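Local coordinates for protein naphthalene dioxygenase large subunit (Rhodococcus sp., PDB 2B1X) that serves as the large subunit of a Rieske-type non-haem iron dioxygenase, housing an Fe2S2 cluster in one domain and a mononuclear iron ion in another, at residues 215-220 with 234-239; 222-227 with 366-371; 252-257 with 416-421. All coordinates share one frame; numbering follows the deposited sequence.

Contact 1: 215-220 with 234-239; sequences YHTMMT and PQFALY. With FE (Fe (III) ion), chain G.
Two first torsions bring Thr-217 and Phe-236 together. Phe-236 holds CG between its backbone N and carbonyl carbon (chi1 86°), which swings the ring over to the helix, while Thr-217 keeps OG1 beside its backbone N (chi1 -63°). The two side chains then meet obliquely at one corner of the ring: CZ of Phe-236 lies 3.6 Å from OG1 and 3.8 Å from CB of Thr-217. This hydroxyl is hydrogen-bonded to Ala-214 O and to a bound (4S)-2-methyl-2,4-pentanediol, probably from the crystallisation liquor; its polar partners thus lie elsewhere, and the contact with CZ is one of van der Waals packing. A second patch lies at Met-218. Its SD rests 3.4 Å from Pro-234 O and 3.9 Å from Pro-234 CB; the same carbonyl oxygen takes a hydrogen bond from Tyr-419 OH. Just before Thr-217, His-216 takes no part in the contact with 234-239 and binds the iron through NE2 at 2.1 Å, with water 1 at 2.2 Å and water 2 at 2.3 Å from the metal. His-221 and Asp-372 complete the two-histidine, one-carboxylate protein ligand set known from Rieske oxygenases. The chemistry thus divides along the chain: 215-220 offers an imidazole to the metal, and Thr-217 and Met-218 of the same turn pack on 234-239 through dispersion contacts with a phenyl corner, a carbonyl and a proline.

Contact 2: 222-227 with 366-371; sequences RSMVEL and GGFEQD
Met-224 and Phe-368 carry the apolar part of this contact. The methionine chain is bent twice (chi2 -54°, chi3 -89°), which folds it across the phenylalanine. CG stands over one face, offset toward the rim, 3.9 Å from the ring centroid and 19° off the normal, the geometry of a CH-pi contact. CE curls back to within 3.6 Å of Phe-368 CE1, while SD takes an oblique Met-aromatic position 5.0 Å from the centroid. The same chain also brushes the neighbouring backbone, with Met-224 CG 4.0 Å from Gly-367 O. The polar part works through a third party. Ser-223 OG and Asp-371 OD2 are 4.1 Å apart, too far for a direct bond, but Arg-80 of the small subunit sends NH1 to both, as a hydrogen bond to the hydroxyl and a salt bridge to the carboxylate. In the fold, the short helix 222-227 faces the N-terminal region of helix 369-382. The Phe-368 ring also meets the rings of Phe-362 and of the iron ligand His-221, and the small subunit covers the polar side where Ser-223 and Asp-371 lie.

Contact 3: 252-257 with 416-421; sequences GIIGPP and PLDYAE
Gly-252, extended in strand 250-254 (phi -130°, psi 149°), approaches the irregular segment 416-421 most closely at Asp-418, the two CA atoms being 6.1 Å apart. The strand belongs to the large antiparallel sheet of the catalytic domain, which falls in the Bet v 1-like clan, and 416-421 links the outermost strand 413-415 to helix 422-436. The backbone of this link is tied to the loop before strand 240-244 by a hydrogen bond between Asp-418 and Ala-237.

Asp-418 supplies the whole of its side of the contact. With CG anti to the backbone N (chi1 -161°), its carboxylate extends over the sheet at Gly-252, where the bare CA lies almost equally far from the two oxygens, 3.7 Å from OD2 and 3.8 Å from OD1. Two residues along the strand, Ile-254 crosses the aspartate at about a right angle, its CG1 4.0 Å from Asp-418 CB. Ile-253 between them turns its side chain away.

The buried carboxylate is satisfied by histidines of the two strands adjoining 250-254: OD2 is hydrogen-bonded to His-295 NE2 and OD1 to His-242 ND1. One aspartate therefore spans three neighbouring strands, and two separate partners should restrain its rotation. Such pairing would be expected to stabilise a negative charge here. Farther along, Glu-421 occupies the N-cap position of helix 422-436, and its OE2 reaches a second subunit, forming a salt bridge with Arg-91 and a hydrogen bond with His-90, both residues of the Fe2S2 cluster pocket. Back at the sheet, the tightest approach brings an oxygen against a methyl group, with Asp-418 OD2 3.5 Å from Ile-254 CD1.

Overall arrangement
Contacts 2 and 3 are buried throughout, whereas contact 1 is only partly so, with Pro-234 exposed. Contacts 1 and 2 use successive short helices beside the iron, and Thr-220 O meets Asp-371 OD2 at 3.3 Å between them. Contact 3 touches the 234-239 loop of contact 1, their centres about 9 Å apart, but stays clear of contact 2. Chemistry follows place: contact 1 has small touches of a threonine and a methionine next to an iron-bound histidine, in contact 2 a helix meets the turn leading into helix 369-382 through a methionine and a phenyl face, and a histidine-bound carboxylate lies on the sheet in contact 3. The second large subunit reaches contacts 1 and 3, the small subunit contacts 1 and 2.

Contact 1: 215-220 with 234-239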
loop_
_atom_site.group_PDB
_atom_site.type_symbol
_atom_site.label_atom_id
_atom_site.label_comp_id
_atom_site.label_asym_id
_atom_site.label_seq_id
_atom_site.Cartn_x
_atom_site.Cartn_y
_atom_site.Cartn_z
ATOM N N TYR A 215 -26.687 -14.518 19.174
ATOM C CA TYR A 215 -25.828 -15.627 19.670
ATOM C C TYR A 215 -24.412 -15.198 20.044
ATOM O O TYR A 215 -23.915 -15.628 21.094
ATOM C CB TYR A 215 -25.746 -16.725 18.598
ATOM C CG TYR A 215 -25.051 -18.033 18.979
ATOM C CD1 TYR A 215 -25.123 -18.573 20.284
ATOM C CD2 TYR A 215 -24.323 -18.731 18.019
ATOM C CE1 TYR A 215 -24.471 -19.792 20.591
ATOM C CE2 TYR A 215 -23.678 -19.918 18.324
ATOM C CZ TYR A 215 -23.761 -20.452 19.578
ATOM O OH TYR A 215 -23.103 -21.645 19.818
ATOM N N HIS A 216 -23.801 -14.329 19.225
ATOM C CA HIS A 216 -22.405 -13.847 19.422
ATOM C C HIS A 216 -22.165 -13.021 20.681
ATOM O O HIS A 216 -21.053 -12.928 21.173
ATOM C CB HIS A 216 -21.863 -13.103 18.170
ATOM C CG HIS A 216 -22.270 -11.660 18.078
ATOM N ND1 HIS A 216 -23.565 -11.265 17.800
ATOM C CD2 HIS A 216 -21.560 -10.515 18.257
ATOM C CE1 HIS A 216 -23.625 -9.942 17.795
ATOM N NE2 HIS A 216 -22.424 -9.461 18.062
ATOM N N THR A 217 -23.216 -12.426 21.200
ATOM C CA THR A 217 -23.110 -11.603 22.411
ATOM C C THR A 217 -22.335 -12.310 23.519
ATOM O O THR A 217 -21.385 -11.740 24.023
ATOM C CB THR A 217 -24.494 -11.227 22.920
ATOM O OG1 THR A 217 -25.161 -10.429 21.948
ATOM C CG2 THR A 217 -24.392 -10.296 24.145
ATOM N N MET A 218 -22.679 -13.573 23.833
ATOM C CA MET A 218 -22.081 -14.258 25.010
ATOM C C MET A 218 -20.538 -14.389 24.944
ATOM O O MET A 218 -19.865 -14.249 25.961
ATOM C CB MET A 218 -22.725 -15.621 25.281
ATOM C CG MET A 218 -24.267 -15.635 25.389
ATOM S SD MET A 218 -24.853 -17.406 25.646
ATOM C CE MET A 218 -24.965 -17.950 23.914
ATOM N N MET A 219 -19.995 -14.685 23.756
ATOM C CA MET A 219 -18.543 -14.787 23.603
ATOM C C MET A 219 -17.864 -13.500 23.096
ATOM O O MET A 219 -16.933 -12.992 23.740
ATOM C CB MET A 219 -18.152 -15.971 22.752
ATOM C CG MET A 219 -16.622 -16.213 22.732
ATOM S SD MET A 219 -16.069 -17.017 24.282
ATOM C CE MET A 219 -15.826 -15.732 25.297
ATOM N N THR A 220 -18.332 -12.961 21.963
ATOM C CA THR A 220 -17.710 -11.740 21.422
ATOM C C THR A 220 -17.723 -10.603 22.441
ATOM O O THR A 220 -16.756 -9.822 22.569
ATOM C CB THR A 220 -18.427 -11.259 20.127
ATOM O OG1 THR A 220 -18.274 -12.253 19.098
ATOM C CG2 THR A 220 -17.705 -10.027 19.541
ATOM N N PRO A 234 -27.401 -15.961 29.876
ATOM C CA PRO A 234 -27.071 -16.727 28.650
ATOM C C PRO A 234 -28.291 -17.109 27.771
ATOM O O PRO A 234 -28.120 -17.508 26.613
ATOM C CB PRO A 234 -26.445 -18.025 29.177
ATOM C CG PRO A 234 -26.257 -17.863 30.639
ATOM C CD PRO A 234 -27.010 -16.669 31.114
ATOM N N GLN A 235 -29.480 -17.016 28.342
ATOM C CA GLN A 235 -30.737 -17.302 27.678
ATOM C C GLN A 235 -31.445 -16.034 27.243
ATOM O O GLN A 235 -32.605 -16.097 26.834
ATOM C CB GLN A 235 -31.675 -18.046 28.634
ATOM C CG GLN A 235 -31.204 -19.420 29.067
ATOM C CD GLN A 235 -32.320 -20.198 29.734
ATOM O OE1 GLN A 235 -33.058 -19.643 30.572
ATOM N NE2 GLN A 235 -32.469 -21.463 29.361
ATOM N N PHE A 236 -30.774 -14.880 27.338
ATOM C CA PHE A 236 -31.436 -13.602 27.056
ATOM C C PHE A 236 -32.198 -13.530 25.717
ATOM O O PHE A 236 -33.242 -12.887 25.628
ATOM C CB PHE A 236 -30.456 -12.422 27.198
ATOM C CG PHE A 236 -29.660 -12.138 25.948
ATOM C CD1 PHE A 236 -29.972 -11.036 25.131
ATOM C CD2 PHE A 236 -28.594 -12.958 25.594
ATOM C CE1 PHE A 236 -29.225 -10.767 23.976
ATOM C CE2 PHE A 236 -27.859 -12.707 24.442
ATOM C CZ PHE A 236 -28.173 -11.598 23.635
ATOM N N ALA A 237 -31.684 -14.193 24.689
ATOM C CA ALA A 237 -32.281 -14.100 23.354
ATOM C C ALA A 237 -33.469 -15.030 23.146
ATOM O O ALA A 237 -34.201 -14.895 22.158
ATOM C CB ALA A 237 -31.242 -14.264 22.276
ATOM N N LEU A 238 -33.726 -15.906 24.124
ATOM C CA LEU A 238 -34.939 -16.701 24.117
ATOM C C LEU A 238 -36.191 -15.833 24.282
ATOM O O LEU A 238 -37.298 -16.237 23.877
ATOM C CB LEU A 238 -34.898 -17.793 25.207
ATOM C CG LEU A 238 -33.830 -18.891 25.098
ATOM C CD1 LEU A 238 -34.086 -19.970 26.162
ATOM C CD2 LEU A 238 -33.736 -19.506 23.671
ATOM N N TYR A 239 -36.027 -14.651 24.887
ATOM C CA TYR A 239 -37.164 -13.742 25.138
ATOM C C TYR A 239 -37.245 -12.751 23.995
ATOM O O TYR A 239 -37.184 -11.538 24.192
ATOM C CB TYR A 239 -37.028 -13.025 26.482
ATOM C CG TYR A 239 -36.784 -13.996 27.623
ATOM C CD1 TYR A 239 -35.489 -14.262 28.057
ATOM C CD2 TYR A 239 -37.854 -14.649 28.259
ATOM C CE1 TYR A 239 -35.246 -15.172 29.064
ATOM C CE2 TYR A 239 -37.621 -15.565 29.287
ATOM C CZ TYR A 239 -36.316 -15.820 29.687
ATOM O OH TYR A 239 -36.045 -16.711 30.712
HETATM FE FE FE G . -21.624 -7.536 18.307
HETATM O O HOH W 1 -23.540 -6.786 19.125
HETATM O O HOH W 2 -22.588 -6.817 16.372
#

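Contact 2: 222-227 with 366-371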
loop_
_atom_site.group_PDB
_atom_site.type_symbol
_atom_site.label_atom_id
_atom_site.label_comp_id
_atom_site.label_asym_id
_atom_site.label_seq_id
_atom_site.Cartn_x
_atom_site.Cartn_y
_atom_site.Cartn_z
ATOM N N ARG A 222 -18.272 -10.932 25.810
ATOM C CA ARG A 222 -18.037 -11.445 27.136
ATOM C C ARG A 222 -17.438 -10.390 28.075
ATOM O O ARG A 222 -17.841 -10.320 29.235
ATOM C CB ARG A 222 -17.113 -12.656 27.079
ATOM C CG ARG A 222 -16.882 -13.356 28.426
ATOM C CD ARG A 222 -18.154 -13.749 29.184
ATOM N NE ARG A 222 -17.854 -14.092 30.576
ATOM C CZ ARG A 222 -18.742 -14.503 31.477
ATOM N NH1 ARG A 222 -20.026 -14.607 31.169
ATOM N NH2 ARG A 222 -18.323 -14.808 32.699
ATOM N N SER A 223 -16.491 -9.582 27.587
ATOM C CA SER A 223 -15.940 -8.482 28.387
ATOM C C SER A 223 -17.038 -7.548 28.889
ATOM O O SER A 223 -16.977 -7.066 30.022
ATOM C CB SER A 223 -14.924 -7.680 27.582
ATOM O OG SER A 223 -15.557 -7.024 26.491
ATOM N N MET A 224 -18.010 -7.257 28.025
ATOM C CA MET A 224 -19.098 -6.345 28.365
ATOM C C MET A 224 -20.132 -6.994 29.292
ATOM O O MET A 224 -20.727 -6.311 30.126
ATOM C CB MET A 224 -19.758 -5.771 27.091
ATOM C CG MET A 224 -18.798 -4.998 26.158
ATOM S SD MET A 224 -17.902 -3.672 27.006
ATOM C CE MET A 224 -19.013 -2.297 26.808
ATOM N N VAL A 225 -20.350 -8.301 29.137
ATOM C CA VAL A 225 -21.106 -9.079 30.111
ATOM C C VAL A 225 -20.438 -8.951 31.498
ATOM O O VAL A 225 -21.115 -8.728 32.482
ATOM C CB VAL A 225 -21.240 -10.590 29.703
ATOM C CG1 VAL A 225 -21.797 -11.459 30.856
ATOM C CG2 VAL A 225 -22.120 -10.737 28.499
ATOM N N GLU A 226 -19.115 -9.102 31.576
ATOM C CA GLU A 226 -18.444 -8.989 32.881
ATOM C C GLU A 226 -18.504 -7.584 33.498
ATOM O O GLU A 226 -18.538 -7.423 34.718
ATOM C CB GLU A 226 -17.013 -9.516 32.808
ATOM C CG GLU A 226 -17.012 -10.943 32.302
ATOM C CD GLU A 226 -15.780 -11.745 32.659
ATOM O OE1 GLU A 226 -15.965 -12.959 32.913
ATOM O OE2 GLU A 226 -14.660 -11.171 32.679
ATOM N N LEU A 227 -18.553 -6.569 32.654
ATOM C CA LEU A 227 -18.632 -5.205 33.132
ATOM C C LEU A 227 -20.051 -4.750 33.446
ATOM O O LEU A 227 -20.226 -3.666 33.951
ATOM C CB LEU A 227 -17.996 -4.252 32.118
ATOM C CG LEU A 227 -16.498 -4.356 31.818
ATOM C CD1 LEU A 227 -16.029 -3.169 30.957
ATOM C CD2 LEU A 227 -15.660 -4.492 33.088
ATOM N N GLY A 366 -16.281 2.029 20.198
ATOM C CA GLY A 366 -17.196 1.339 21.092
ATOM C C GLY A 366 -16.639 0.025 21.633
ATOM O O GLY A 366 -16.010 -0.709 20.889
ATOM N N GLY A 367 -16.895 -0.260 22.905
ATOM C CA GLY A 367 -16.432 -1.484 23.553
ATOM C C GLY A 367 -17.037 -2.767 23.012
ATOM O O GLY A 367 -16.413 -3.856 23.150
ATOM N N PHE A 368 -18.224 -2.683 22.391
ATOM C CA PHE A 368 -18.777 -3.831 21.672
ATOM C C PHE A 368 -18.156 -3.894 20.256
ATOM O O PHE A 368 -17.525 -4.880 19.894
ATOM C CB PHE A 368 -20.312 -3.732 21.498
ATOM C CG PHE A 368 -21.094 -4.025 22.744
ATOM C CD1 PHE A 368 -21.121 -3.115 23.797
ATOM C CD2 PHE A 368 -21.841 -5.200 22.855
ATOM C CE1 PHE A 368 -21.845 -3.402 24.970
ATOM C CE2 PHE A 368 -22.563 -5.482 23.997
ATOM C CZ PHE A 368 -22.564 -4.576 25.057
ATOM N N GLU A 369 -18.353 -2.827 19.477
ATOM C CA GLU A 369 -18.065 -2.874 18.045
ATOM C C GLU A 369 -16.577 -3.110 17.744
ATOM O O GLU A 369 -16.254 -3.730 16.742
ATOM C CB GLU A 369 -18.591 -1.640 17.301
ATOM C CG GLU A 369 -18.568 -1.785 15.785
ATOM C CD GLU A 369 -19.882 -1.334 15.139
ATOM O OE1 GLU A 369 -20.203 -0.115 15.233
ATOM O OE2 GLU A 369 -20.584 -2.202 14.524
ATOM N N GLN A 370 -15.678 -2.650 18.609
ATOM C CA GLN A 370 -14.270 -2.889 18.329
ATOM C C GLN A 370 -13.940 -4.381 18.258
ATOM O O GLN A 370 -13.102 -4.775 17.449
ATOM C CB GLN A 370 -13.357 -2.112 19.292
ATOM C CG GLN A 370 -13.382 -2.577 20.735
ATOM C CD GLN A 370 -12.533 -1.667 21.601
ATOM O OE1 GLN A 370 -11.447 -2.073 22.045
ATOM N NE2 GLN A 370 -13.010 -0.433 21.834
ATOM N N ASP A 371 -14.602 -5.213 19.070
ATOM C CA ASP A 371 -14.403 -6.667 18.975
ATOM C C ASP A 371 -15.104 -7.307 17.797
ATOM O O ASP A 371 -14.597 -8.288 17.220
ATOM C CB ASP A 371 -14.872 -7.397 20.242
ATOM C CG ASP A 371 -14.012 -7.110 21.453
ATOM O OD1 ASP A 371 -12.895 -6.506 21.364
ATOM O OD2 ASP A 371 -14.396 -7.467 22.564
#

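Contact 3: 252-257 with 416-421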
loop_
_atom_site.group_PDB
_atom_site.type_symbol
_atom_site.label_atom_id
_atom_site.label_comp_id
_atom_site.label_asym_id
_atom_site.label_seq_id
_atom_site.Cartn_x
_atom_site.Cartn_y
_atom_site.Cartn_z
ATOM N N GLY A 252 -34.237 -9.064 14.416
ATOM C CA GLY A 252 -34.632 -9.711 15.666
ATOM C C GLY A 252 -35.050 -8.669 16.672
ATOM O O GLY A 252 -34.549 -7.560 16.641
ATOM N N ILE A 253 -35.989 -9.044 17.549
ATOM C CA ILE A 253 -36.481 -8.181 18.606
ATOM C C ILE A 253 -36.369 -8.954 19.920
ATOM O O ILE A 253 -36.895 -10.082 20.034
ATOM C CB ILE A 253 -37.966 -7.788 18.331
ATOM C CG1 ILE A 253 -38.123 -7.258 16.901
ATOM C CG2 ILE A 253 -38.478 -6.778 19.413
ATOM C CD1 ILE A 253 -39.539 -6.833 16.500
ATOM N N ILE A 254 -35.671 -8.368 20.886
ATOM C CA ILE A 254 -35.457 -9.011 22.178
ATOM C C ILE A 254 -35.999 -8.135 23.322
ATOM O O ILE A 254 -35.802 -6.924 23.324
ATOM C CB ILE A 254 -33.967 -9.340 22.407
ATOM C CG1 ILE A 254 -33.444 -10.293 21.335
ATOM C CG2 ILE A 254 -33.776 -9.975 23.820
ATOM C CD1 ILE A 254 -31.904 -10.572 21.405
ATOM N N GLY A 255 -36.708 -8.735 24.268
ATOM C CA GLY A 255 -37.173 -8.009 25.453
ATOM C C GLY A 255 -36.618 -8.608 26.743
ATOM O O GLY A 255 -35.885 -9.614 26.687
ATOM N N PRO A 256 -36.944 -8.017 27.900
ATOM C CA PRO A 256 -36.501 -8.578 29.189
ATOM C C PRO A 256 -37.294 -9.832 29.583
ATOM O O PRO A 256 -38.422 -10.000 29.105
ATOM C CB PRO A 256 -36.787 -7.450 30.175
ATOM C CG PRO A 256 -37.940 -6.736 29.596
ATOM C CD PRO A 256 -37.745 -6.793 28.092
ATOM N N PRO A 257 -36.734 -10.674 30.455
ATOM C CA PRO A 257 -37.456 -11.840 31.005
ATOM C C PRO A 257 -38.617 -11.430 31.930
ATOM O O PRO A 257 -38.597 -10.280 32.389
ATOM C CB PRO A 257 -36.382 -12.556 31.831
ATOM C CG PRO A 257 -35.402 -11.499 32.179
ATOM C CD PRO A 257 -35.373 -10.552 31.013
ATOM N N PRO A 416 -40.332 -17.860 17.545
ATOM C CA PRO A 416 -40.528 -17.345 18.914
ATOM C C PRO A 416 -39.271 -17.384 19.815
ATOM O O PRO A 416 -39.367 -17.620 21.040
ATOM C CB PRO A 416 -41.637 -18.269 19.487
ATOM C CG PRO A 416 -41.379 -19.614 18.792
ATOM C CD PRO A 416 -40.750 -19.272 17.428
ATOM N N LEU A 417 -38.111 -17.154 19.217
ATOM C CA LEU A 417 -36.874 -16.958 19.942
ATOM C C LEU A 417 -35.947 -16.194 18.997
ATOM O O LEU A 417 -36.212 -16.137 17.790
ATOM C CB LEU A 417 -36.282 -18.310 20.376
ATOM C CG LEU A 417 -35.599 -19.206 19.320
ATOM C CD1 LEU A 417 -34.817 -20.351 19.970
ATOM C CD2 LEU A 417 -36.606 -19.775 18.324
ATOM N N ASP A 418 -34.847 -15.648 19.512
ATOM C CA ASP A 418 -33.857 -14.973 18.662
ATOM C C ASP A 418 -32.466 -15.653 18.669
ATOM O O ASP A 418 -31.464 -15.047 18.285
ATOM C CB ASP A 418 -33.795 -13.468 18.995
ATOM C CG ASP A 418 -33.163 -12.629 17.875
ATOM O OD1 ASP A 418 -33.143 -13.059 16.683
ATOM O OD2 ASP A 418 -32.601 -11.531 18.111
ATOM N N TYR A 419 -32.399 -16.908 19.105
ATOM C CA TYR A 419 -31.266 -17.755 18.779
ATOM C C TYR A 419 -31.689 -18.602 17.567
ATOM O O TYR A 419 -32.260 -19.665 17.714
ATOM C CB TYR A 419 -30.851 -18.680 19.954
ATOM C CG TYR A 419 -30.086 -18.000 21.066
ATOM C CD1 TYR A 419 -30.245 -18.427 22.389
ATOM C CD2 TYR A 419 -29.232 -16.899 20.813
ATOM C CE1 TYR A 419 -29.554 -17.790 23.449
ATOM C CE2 TYR A 419 -28.542 -16.253 21.856
ATOM C CZ TYR A 419 -28.715 -16.712 23.184
ATOM O OH TYR A 419 -28.060 -16.103 24.245
ATOM N N ALA A 420 -31.463 -18.080 16.379
ATOM C CA ALA A 420 -31.757 -18.815 15.154
ATOM C C ALA A 420 -30.854 -18.252 14.074
ATOM O O ALA A 420 -30.217 -17.217 14.286
ATOM C CB ALA A 420 -33.223 -18.688 14.758
ATOM N N GLU A 421 -30.773 -18.954 12.947
ATOM C CA GLU A 421 -29.986 -18.502 11.802
ATOM C C GLU A 421 -30.834 -18.482 10.526
ATOM O O GLU A 421 -30.297 -18.453 9.383
ATOM C CB GLU A 421 -28.695 -19.323 11.650
ATOM C CG GLU A 421 -27.652 -18.962 12.703
ATOM C CD GLU A 421 -26.500 -19.952 12.848
ATOM O OE1 GLU A 421 -26.697 -21.158 12.582
ATOM O OE2 GLU A 421 -25.390 -19.506 13.263
#